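Uncharacterized protein (PDB 4IYK) is of unknown function but probably binds carbohydrate, and carries a transthyretin-like N-terminal domain joined to an E-set-like C-terminal domain. Local coordinates at residues I104-R108 / A203-V207; F125-A129 / I172-Y178; E133-K137 / S169-N173. One frame throughout, in Å; residues are numbered along the deposited sequence.

Overall arrangement
Residues distant in sequence can converge on one end of a beta sandwich, as the three contacts do here, their centres 9 to 12 Å apart. Contact 1 joins strands 107-117 and 196-206, one from each sheet of the C-terminal domain. Nested within the loop it closes are contact 2, where strand 120-129 meets the loop leading into, and the first residue of, strand 178-183, and contact 3, where the start of strand 135-144 pairs with strand 169-171. Contacts 2 and 3 share Ile172 and Asn173. The chain thus visits 104-108, 125-129, 133-137, 169-178 and 203-207 in turn, and Ile107, Leu127, Val134, Leu136 and Ile172 build one apolar cluster between the sheets.

Contact 1. Residues I104-R108 / A203-V207; sequences IPYIR and ALADV
The two sheets of a beta sandwich are joined mainly by side-chain packing, while backbone hydrogen bonds hold each sheet together, and Ile107, Tyr106 and Ala205 illustrate the principle. The segment 104-108 comes in as an extended loop, turns sharply at Tyr106 (phi/psi -68/-39) and enters a strand at Ile107 (-136/141). Facing it, 203-207 is extended throughout, a strand as far as Asp206. The nearest alpha carbons, Tyr106 CA and Ala205 CA, are 6.3 Å apart, and the contact rests on apolar packing.

Ile107 gives up the most surface. In the m,t rotamer its CD1 reaches 3.5 Å from Ala205 CB and 4.0 Å from Leu204 C, while Ile107 CG2 lies 3.9 Å from Ala203 CB. Tyr106, also m at chi1, sets its CB 3.6 Å from Ala205 CB and turns a ring face to Val207: Tyr106 CD1 is 3.7 Å from Val207 CG2, and that methyl sits 4.1 Å from the ring centroid and 26° off the normal, a CH-pi contact. Ala205, small and directed at the opposing segment, is therefore touched by both residues. Ala203, Ala205 and Val207 point their CA-to-CB bonds toward 104-108, whereas those of Leu204 and Asp206 point away, the alternation expected of a strand. That of Arg108 also points away, and its guanidinium forms salt bridges with Asp23 and Glu128; Tyr83 meets the Tyr106 ring edge-to-face. The arrangement is face-to-face packing of two sheets at one end of a beta sandwich, consistent with the immunoglobulin-like fold of the E-set clan.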
loop_
_atom_site.group_PDB
_atom_site.type_symbol
_atom_site.label_atom_id
_atom_site.label_comp_id
_atom_site.label_asym_id
_atom_site.label_seq_id
_atom_site.Cartn_x
_atom_site.Cartn_y
_atom_site.Cartn_z
ATOM N N ILE A 104 9.984 7.645 0.165
ATOM C CA ILE A 104 10.044 7.637 -1.296
ATOM C C ILE A 104 9.412 6.326 -1.719
ATOM O O ILE A 104 10.085 5.291 -1.583
ATOM C CB ILE A 104 11.495 7.808 -1.886
ATOM C CG1 ILE A 104 12.128 9.152 -1.477
ATOM C CG2 ILE A 104 11.498 7.617 -3.430
ATOM C CD1 ILE A 104 13.684 9.210 -1.658
ATOM N N PRO A 105 8.125 6.322 -2.188
ATOM C CA PRO A 105 7.529 5.054 -2.653
ATOM C C PRO A 105 8.255 4.570 -3.899
ATOM O O PRO A 105 8.832 5.401 -4.614
ATOM C CB PRO A 105 6.075 5.430 -2.968
ATOM C CG PRO A 105 6.104 6.876 -3.277
ATOM C CD PRO A 105 7.236 7.476 -2.458
ATOM N N TYR A 106 8.254 3.260 -4.172
ATOM C CA TYR A 106 8.906 2.790 -5.398
ATOM C C TYR A 106 8.127 3.276 -6.614
ATOM O O TYR A 106 8.707 3.690 -7.608
ATOM C CB TYR A 106 9.024 1.252 -5.395
ATOM C CG TYR A 106 9.837 0.716 -4.236
ATOM C CD1 TYR A 106 11.113 1.214 -3.965
ATOM C CD2 TYR A 106 9.342 -0.296 -3.419
ATOM C CE1 TYR A 106 11.861 0.739 -2.893
ATOM C CE2 TYR A 106 10.082 -0.783 -2.342
ATOM C CZ TYR A 106 11.344 -0.258 -2.084
ATOM O OH TYR A 106 12.091 -0.719 -1.028
ATOM N N ILE A 107 6.797 3.261 -6.504
ATOM C CA ILE A 107 5.873 3.671 -7.553
ATOM C C ILE A 107 4.755 4.540 -6.967
ATOM O O ILE A 107 4.208 4.209 -5.912
ATOM C CB ILE A 107 5.265 2.398 -8.253
ATOM C CG1 ILE A 107 6.355 1.590 -9.011
ATOM C CG2 ILE A 107 4.059 2.756 -9.174
ATOM C CD1 ILE A 107 5.888 0.278 -9.555
ATOM N N ARG A 108 4.351 5.588 -7.720
ATOM C CA ARG A 108 3.180 6.410 -7.408
ATOM C C ARG A 108 2.099 6.102 -8.438
ATOM O O ARG A 108 2.393 6.126 -9.631
ATOM C CB ARG A 108 3.536 7.910 -7.448
ATOM C CG ARG A 108 4.423 8.385 -6.331
ATOM C CD ARG A 108 4.756 9.877 -6.453
ATOM N NE ARG A 108 5.686 10.238 -5.385
ATOM C CZ ARG A 108 6.997 10.362 -5.506
ATOM N NH1 ARG A 108 7.570 10.299 -6.704
ATOM N NH2 ARG A 108 7.745 10.618 -4.439
ATOM N N ALA A 203 0.398 -1.650 -7.858
ATOM C CA ALA A 203 1.538 -1.730 -8.775
ATOM C C ALA A 203 2.742 -2.204 -8.010
ATOM O O ALA A 203 3.095 -1.610 -6.994
ATOM C CB ALA A 203 1.819 -0.385 -9.438
ATOM N N LEU A 204 3.325 -3.318 -8.470
ATOM C CA LEU A 204 4.485 -3.961 -7.864
ATOM C C LEU A 204 5.755 -3.609 -8.651
ATOM O O LEU A 204 5.897 -3.953 -9.829
ATOM C CB LEU A 204 4.289 -5.499 -7.764
ATOM C CG LEU A 204 5.416 -6.282 -7.031
ATOM C CD1 LEU A 204 5.500 -5.897 -5.551
ATOM C CD2 LEU A 204 5.228 -7.821 -7.194
ATOM N N ALA A 205 6.683 -2.934 -7.983
ATOM C CA ALA A 205 7.969 -2.549 -8.587
ATOM C C ALA A 205 8.988 -3.683 -8.528
ATOM O O ALA A 205 8.815 -4.638 -7.782
ATOM C CB ALA A 205 8.535 -1.325 -7.875
ATOM N N ASP A 206 10.074 -3.520 -9.282
ATOM C CA ASP A 206 11.267 -4.354 -9.321
ATOM C C ASP A 206 12.439 -3.397 -9.001
ATOM O O ASP A 206 12.651 -2.422 -9.732
ATOM C CB ASP A 206 11.357 -5.050 -10.686
ATOM C CG ASP A 206 12.637 -5.827 -10.935
ATOM O OD1 ASP A 206 13.172 -6.423 -9.970
ATOM O OD2 ASP A 206 13.086 -5.859 -12.093
ATOM N N VAL A 207 13.078 -3.591 -7.805
ATOM C CA VAL A 207 14.124 -2.751 -7.194
ATOM C C VAL A 207 15.201 -3.628 -6.502
ATOM O O VAL A 207 14.860 -4.653 -5.898
ATOM C CB VAL A 207 13.496 -1.762 -6.142
ATOM C CG1 VAL A 207 14.503 -0.704 -5.672
ATOM C CG2 VAL A 207 12.212 -1.100 -6.644
#

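Contact 2. Residues F125-A129 / I172-Y178; sequences FSLEA and INSADIY
An edge strand often joins its sheet only after a looping approach, and the path alongside 125-129 shows how such an approach is tied down. The first segment is extended over its whole length. Phe125 forms an antiparallel hydrogen-bonded pair with Tyr178: Tyr178 N donates to Phe125 O at 2.8 Å (173°), and Phe125 N to Tyr178 O at 3.2 Å. Both side chains lie on the same face of the sheet. With chi1 at p, the Phe125 ring takes Tyr178 CB over its face, 3.8 Å from the centroid, in a CH-pi contact; the two rings are near parallel (19°) but slid apart, with centroids 5.8 Å apart.

At Ser126, in the m rotamer, OG donates to Asp176 O at 2.9 Å and also touches Ile177 CD1 at 3.5 Å. Beyond it the loop stays close but direct backbone bonding stops, and a water bridges the two: Leu127 N donates to it at 2.9 Å, and it lies 2.7 Å from both Asn173 O and Asp176 O. Leu127 O receives a CA-H...O contact from Ser174 CA at 3.3 Å, while Leu127 CD1 approaches Tyr178 CE2 at 3.8 Å. Ile172 CG2 lies 3.5 Å from Leu127 O and 4.0 Å from Leu127 CB. The CA-to-CB bond of Glu128 points away; its OE2 salt-bridges Arg108 NH1. Ala129 CB closes the row 4.0 Å from Ile172 CD1.

The loop contains a type I turn from Asn173 to Asp176, with Asp176 N donating to Asn173 O at 3.1 Å. Asn173 OD1 accepts from Ala175 N at 3.2 Å, so the connection into the edge strand combines an Asx turn with a beta turn, set against the three-stranded sheet of the sandwich.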
loop_
_atom_site.group_PDB
_atom_site.type_symbol
_atom_site.label_atom_id
_atom_site.label_comp_id
_atom_site.label_asym_id
_atom_site.label_seq_id
_atom_site.Cartn_x
_atom_site.Cartn_y
_atom_site.Cartn_z
ATOM N N PHE A 125 -5.286 4.366 -15.175
ATOM C CA PHE A 125 -4.261 5.015 -14.370
ATOM C C PHE A 125 -2.932 5.119 -15.114
ATOM O O PHE A 125 -2.709 4.475 -16.140
ATOM C CB PHE A 125 -4.038 4.232 -13.024
ATOM C CG PHE A 125 -3.638 2.777 -13.181
ATOM C CD1 PHE A 125 -4.596 1.793 -13.420
ATOM C CD2 PHE A 125 -2.303 2.391 -13.102
ATOM C CE1 PHE A 125 -4.220 0.451 -13.580
ATOM C CE2 PHE A 125 -1.936 1.042 -13.239
ATOM C CZ PHE A 125 -2.897 0.085 -13.466
ATOM N N SER A 126 -2.048 5.929 -14.549
ATOM C CA SER A 126 -0.673 6.135 -14.957
ATOM C C SER A 126 0.212 5.805 -13.775
ATOM O O SER A 126 -0.276 5.708 -12.647
ATOM C CB SER A 126 -0.461 7.579 -15.421
ATOM O OG SER A 126 -0.914 7.720 -16.756
ATOM N N LEU A 127 1.515 5.683 -14.017
ATOM C CA LEU A 127 2.495 5.361 -12.986
ATOM C C LEU A 127 3.686 6.273 -13.082
ATOM O O LEU A 127 4.071 6.704 -14.172
ATOM C CB LEU A 127 2.964 3.893 -13.065
ATOM C CG LEU A 127 1.887 2.804 -12.933
ATOM C CD1 LEU A 127 2.472 1.440 -13.217
ATOM C CD2 LEU A 127 1.243 2.798 -11.570
ATOM N N GLU A 128 4.279 6.539 -11.927
ATOM C CA GLU A 128 5.454 7.369 -11.786
ATOM C C GLU A 128 6.453 6.613 -10.914
ATOM O O GLU A 128 6.083 6.071 -9.881
ATOM C CB GLU A 128 5.010 8.699 -11.178
ATOM C CG GLU A 128 6.068 9.751 -10.994
ATOM C CD GLU A 128 5.463 10.971 -10.325
ATOM O OE1 GLU A 128 4.479 11.523 -10.871
ATOM O OE2 GLU A 128 5.922 11.325 -9.214
ATOM N N ALA A 129 7.705 6.543 -11.348
ATOM C CA ALA A 129 8.748 5.867 -10.580
ATOM C C ALA A 129 9.261 6.786 -9.461
ATOM O O ALA A 129 9.433 7.987 -9.696
ATOM C CB ALA A 129 9.891 5.465 -11.499
ATOM N N ILE A 172 9.140 2.392 -16.546
ATOM C CA ILE A 172 7.995 3.213 -16.127
ATOM C C ILE A 172 8.113 4.542 -16.876
ATOM O O ILE A 172 9.144 5.217 -16.810
ATOM C CB ILE A 172 7.853 3.392 -14.582
ATOM C CG1 ILE A 172 7.613 2.042 -13.884
ATOM C CG2 ILE A 172 6.709 4.389 -14.219
ATOM C CD1 ILE A 172 8.053 1.991 -12.385
ATOM N N ASN A 173 7.047 4.885 -17.603
ATOM C CA ASN A 173 6.882 6.109 -18.374
ATOM C C ASN A 173 5.527 6.713 -17.973
ATOM O O ASN A 173 4.488 6.113 -18.243
ATOM C CB ASN A 173 6.965 5.783 -19.877
ATOM C CG ASN A 173 6.857 6.958 -20.816
ATOM O OD1 ASN A 173 6.254 8.002 -20.516
ATOM N ND2 ASN A 173 7.401 6.781 -22.012
ATOM N N SER A 174 5.555 7.900 -17.333
ATOM C CA SER A 174 4.423 8.664 -16.783
ATOM C C SER A 174 3.277 8.931 -17.765
ATOM O O SER A 174 2.135 9.105 -17.337
ATOM C CB SER A 174 4.916 10.003 -16.250
ATOM O OG SER A 174 5.863 9.808 -15.212
ATOM N N ALA A 175 3.590 9.013 -19.061
ATOM C CA ALA A 175 2.634 9.281 -20.125
ATOM C C ALA A 175 1.746 8.056 -20.444
ATOM O O ALA A 175 0.626 8.238 -20.921
ATOM C CB ALA A 175 3.380 9.725 -21.369
ATOM N N ASP A 176 2.242 6.825 -20.191
ATOM C CA ASP A 176 1.537 5.570 -20.482
ATOM C C ASP A 176 0.251 5.395 -19.666
ATOM O O ASP A 176 0.231 5.635 -18.454
ATOM C CB ASP A 176 2.454 4.354 -20.255
ATOM C CG ASP A 176 3.641 4.268 -21.207
ATOM O OD1 ASP A 176 3.690 5.062 -22.176
ATOM O OD2 ASP A 176 4.520 3.412 -20.980
ATOM N N ILE A 177 -0.823 4.985 -20.352
ATOM C CA ILE A 177 -2.112 4.731 -19.716
ATOM C C ILE A 177 -2.317 3.227 -19.621
ATOM O O ILE A 177 -2.270 2.514 -20.634
ATOM C CB ILE A 177 -3.316 5.434 -20.411
ATOM C CG1 ILE A 177 -3.034 6.929 -20.779
ATOM C CG2 ILE A 177 -4.617 5.249 -19.596
ATOM C CD1 ILE A 177 -2.962 7.960 -19.597
ATOM N N TYR A 178 -2.543 2.752 -18.393
ATOM C CA TYR A 178 -2.810 1.343 -18.126
ATOM C C TYR A 178 -4.297 1.140 -17.903
ATOM O O TYR A 178 -4.955 2.015 -17.352
ATOM C CB TYR A 178 -2.001 0.854 -16.916
ATOM C CG TYR A 178 -0.504 0.832 -17.140
ATOM C CD1 TYR A 178 0.124 -0.287 -17.682
ATOM C CD2 TYR A 178 0.295 1.909 -16.767
ATOM C CE1 TYR A 178 1.505 -0.328 -17.861
ATOM C CE2 TYR A 178 1.676 1.884 -16.949
ATOM C CZ TYR A 178 2.277 0.760 -17.492
ATOM O OH TYR A 178 3.635 0.712 -17.677
HETATM O O HOH W 1 2.309 5.279 -16.813
#

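Contact 3. Residues E133-K137 / S169-N173; sequences EVKLK and STAIN
A short strand pairing can add apolar side chains to a core as well as backbone bonds, and 133-137 with 169-173 is a compact case. Strands 135-137 and 169-171 run antiparallel, their axes 4.4 Å apart at closest approach and at 142°. The register is set by the hydrogen-bonded pair Leu136-Thr170, in which Leu136 N donates to Thr170 O at 2.8 Å (176°) and Thr170 N to Leu136 O at 2.9 Å.

Leu136 (t,p) and Thr170 (chi1 t) lie on the same face, with Leu136 CB 3.8 Å from Thr170 CG2. Ile172, m,t, extends CG1 to 3.9 Å from Leu136 CB and CD1 to 3.8 Å from Val134 CG1; Val134 is t, and the apolar group continues to Ile107 and Leu127. Lys135 starts m,t, then bends at chi3 (95°), which lays its chain along the partner: Lys135 CB is 3.3 Å from Thr170 O, and Lys135 CE 3.4 Å from Ser169 O. Lys137, by contrast, is fully extended, its CA-to-CB bond pointing away. Ser169, p at chi1, hydrogen-bonds through OG to Asp206. Where direct pairing gives out, a water takes over, donating to Val134 O at 2.7 Å and accepting from Ile172 N at 2.8 Å.

The chemistry is thus divided: two backbone bonds set the register, a water extends the polar link to Val134 and Ile172, aliphatic side chains from both segments close the end of the core, and the aliphatic part of an exposed lysine covers the polar backbone.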
loop_
_atom_site.group_PDB
_atom_site.type_symbol
_atom_site.label_atom_id
_atom_site.label_comp_id
_atom_site.label_asym_id
_atom_site.label_seq_id
_atom_site.Cartn_x
_atom_site.Cartn_y
_atom_site.Cartn_z
ATOM N N GLU A 133 15.818 4.290 -11.499
ATOM C CA GLU A 133 16.192 2.866 -11.511
ATOM C C GLU A 133 15.005 1.909 -11.371
ATOM O O GLU A 133 15.146 0.729 -11.724
ATOM C CB GLU A 133 17.237 2.558 -10.408
ATOM C CG GLU A 133 16.796 2.950 -9.000
ATOM C CD GLU A 133 17.582 2.382 -7.829
ATOM O OE1 GLU A 133 18.832 2.353 -7.909
ATOM O OE2 GLU A 133 16.946 1.999 -6.817
ATOM N N VAL A 134 13.842 2.391 -10.849
ATOM C CA VAL A 134 12.660 1.559 -10.613
ATOM C C VAL A 134 12.005 1.101 -11.910
ATOM O O VAL A 134 11.718 1.923 -12.778
ATOM C CB VAL A 134 11.589 2.250 -9.711
ATOM C CG1 VAL A 134 10.423 1.312 -9.435
ATOM C CG2 VAL A 134 12.196 2.744 -8.404
ATOM N N LYS A 135 11.717 -0.213 -11.987
ATOM C CA LYS A 135 11.003 -0.859 -13.088
ATOM C C LYS A 135 9.675 -1.461 -12.585
ATOM O O LYS A 135 9.459 -1.602 -11.374
ATOM C CB LYS A 135 11.875 -1.927 -13.769
ATOM C CG LYS A 135 13.135 -1.340 -14.420
ATOM C CD LYS A 135 13.826 -2.347 -15.348
ATOM C CE LYS A 135 13.404 -2.162 -16.787
ATOM N NZ LYS A 135 14.259 -2.947 -17.722
ATOM N N LEU A 136 8.776 -1.788 -13.522
ATOM C CA LEU A 136 7.456 -2.333 -13.227
ATOM C C LEU A 136 7.422 -3.845 -13.428
ATOM O O LEU A 136 7.748 -4.324 -14.509
ATOM C CB LEU A 136 6.413 -1.654 -14.125
ATOM C CG LEU A 136 4.942 -2.085 -13.951
ATOM C CD1 LEU A 136 4.385 -1.648 -12.595
ATOM C CD2 LEU A 136 4.099 -1.502 -15.055
ATOM N N LYS A 137 6.988 -4.583 -12.399
ATOM C CA LYS A 137 6.888 -6.046 -12.417
ATOM C C LYS A 137 5.426 -6.493 -12.611
ATOM O O LYS A 137 5.165 -7.369 -13.436
ATOM C CB LYS A 137 7.469 -6.622 -11.112
ATOM C CG LYS A 137 7.774 -8.112 -11.151
ATOM C CD LYS A 137 8.290 -8.590 -9.798
ATOM C CE LYS A 137 8.450 -10.094 -9.719
ATOM N NZ LYS A 137 8.728 -10.555 -8.333
ATOM N N SER A 169 10.708 -7.317 -16.293
ATOM C CA SER A 169 10.112 -6.090 -15.735
ATOM C C SER A 169 10.354 -4.922 -16.700
ATOM O O SER A 169 11.426 -4.839 -17.298
ATOM C CB SER A 169 10.673 -5.794 -14.352
ATOM O OG SER A 169 12.084 -5.657 -14.381
ATOM N N THR A 170 9.322 -4.092 -16.918
ATOM C CA THR A 170 9.303 -3.031 -17.926
ATOM C C THR A 170 9.639 -1.632 -17.358
ATOM O O THR A 170 9.585 -1.413 -16.143
ATOM C CB THR A 170 7.914 -3.059 -18.621
ATOM O OG1 THR A 170 7.992 -2.399 -19.880
ATOM C CG2 THR A 170 6.791 -2.459 -17.777
ATOM N N ALA A 171 9.978 -0.689 -18.257
ATOM C CA ALA A 171 10.292 0.698 -17.897
ATOM C C ALA A 171 9.024 1.447 -17.496
ATOM O O ALA A 171 7.965 1.198 -18.069
ATOM C CB ALA A 171 10.958 1.409 -19.062
ATOM N N ILE A 172 9.140 2.392 -16.546
ATOM C CA ILE A 172 7.995 3.213 -16.127
ATOM C C ILE A 172 8.113 4.542 -16.876
ATOM O O ILE A 172 9.144 5.217 -16.810
ATOM C CB ILE A 172 7.853 3.392 -14.582
ATOM C CG1 ILE A 172 7.613 2.042 -13.884
ATOM C CG2 ILE A 172 6.709 4.389 -14.219
ATOM C CD1 ILE A 172 8.053 1.991 -12.385
ATOM N N ASN A 173 7.047 4.885 -17.603
ATOM C CA ASN A 173 6.882 6.109 -18.374
ATOM C C ASN A 173 5.527 6.713 -17.973
ATOM O O ASN A 173 4.488 6.113 -18.243
ATOM C CB ASN A 173 6.965 5.783 -19.877
ATOM C CG ASN A 173 6.857 6.958 -20.816
ATOM O OD1 ASN A 173 6.254 8.002 -20.516
ATOM N ND2 ASN A 173 7.401 6.781 -22.012
HETATM O O HOH W 2 11.527 3.009 -15.199
#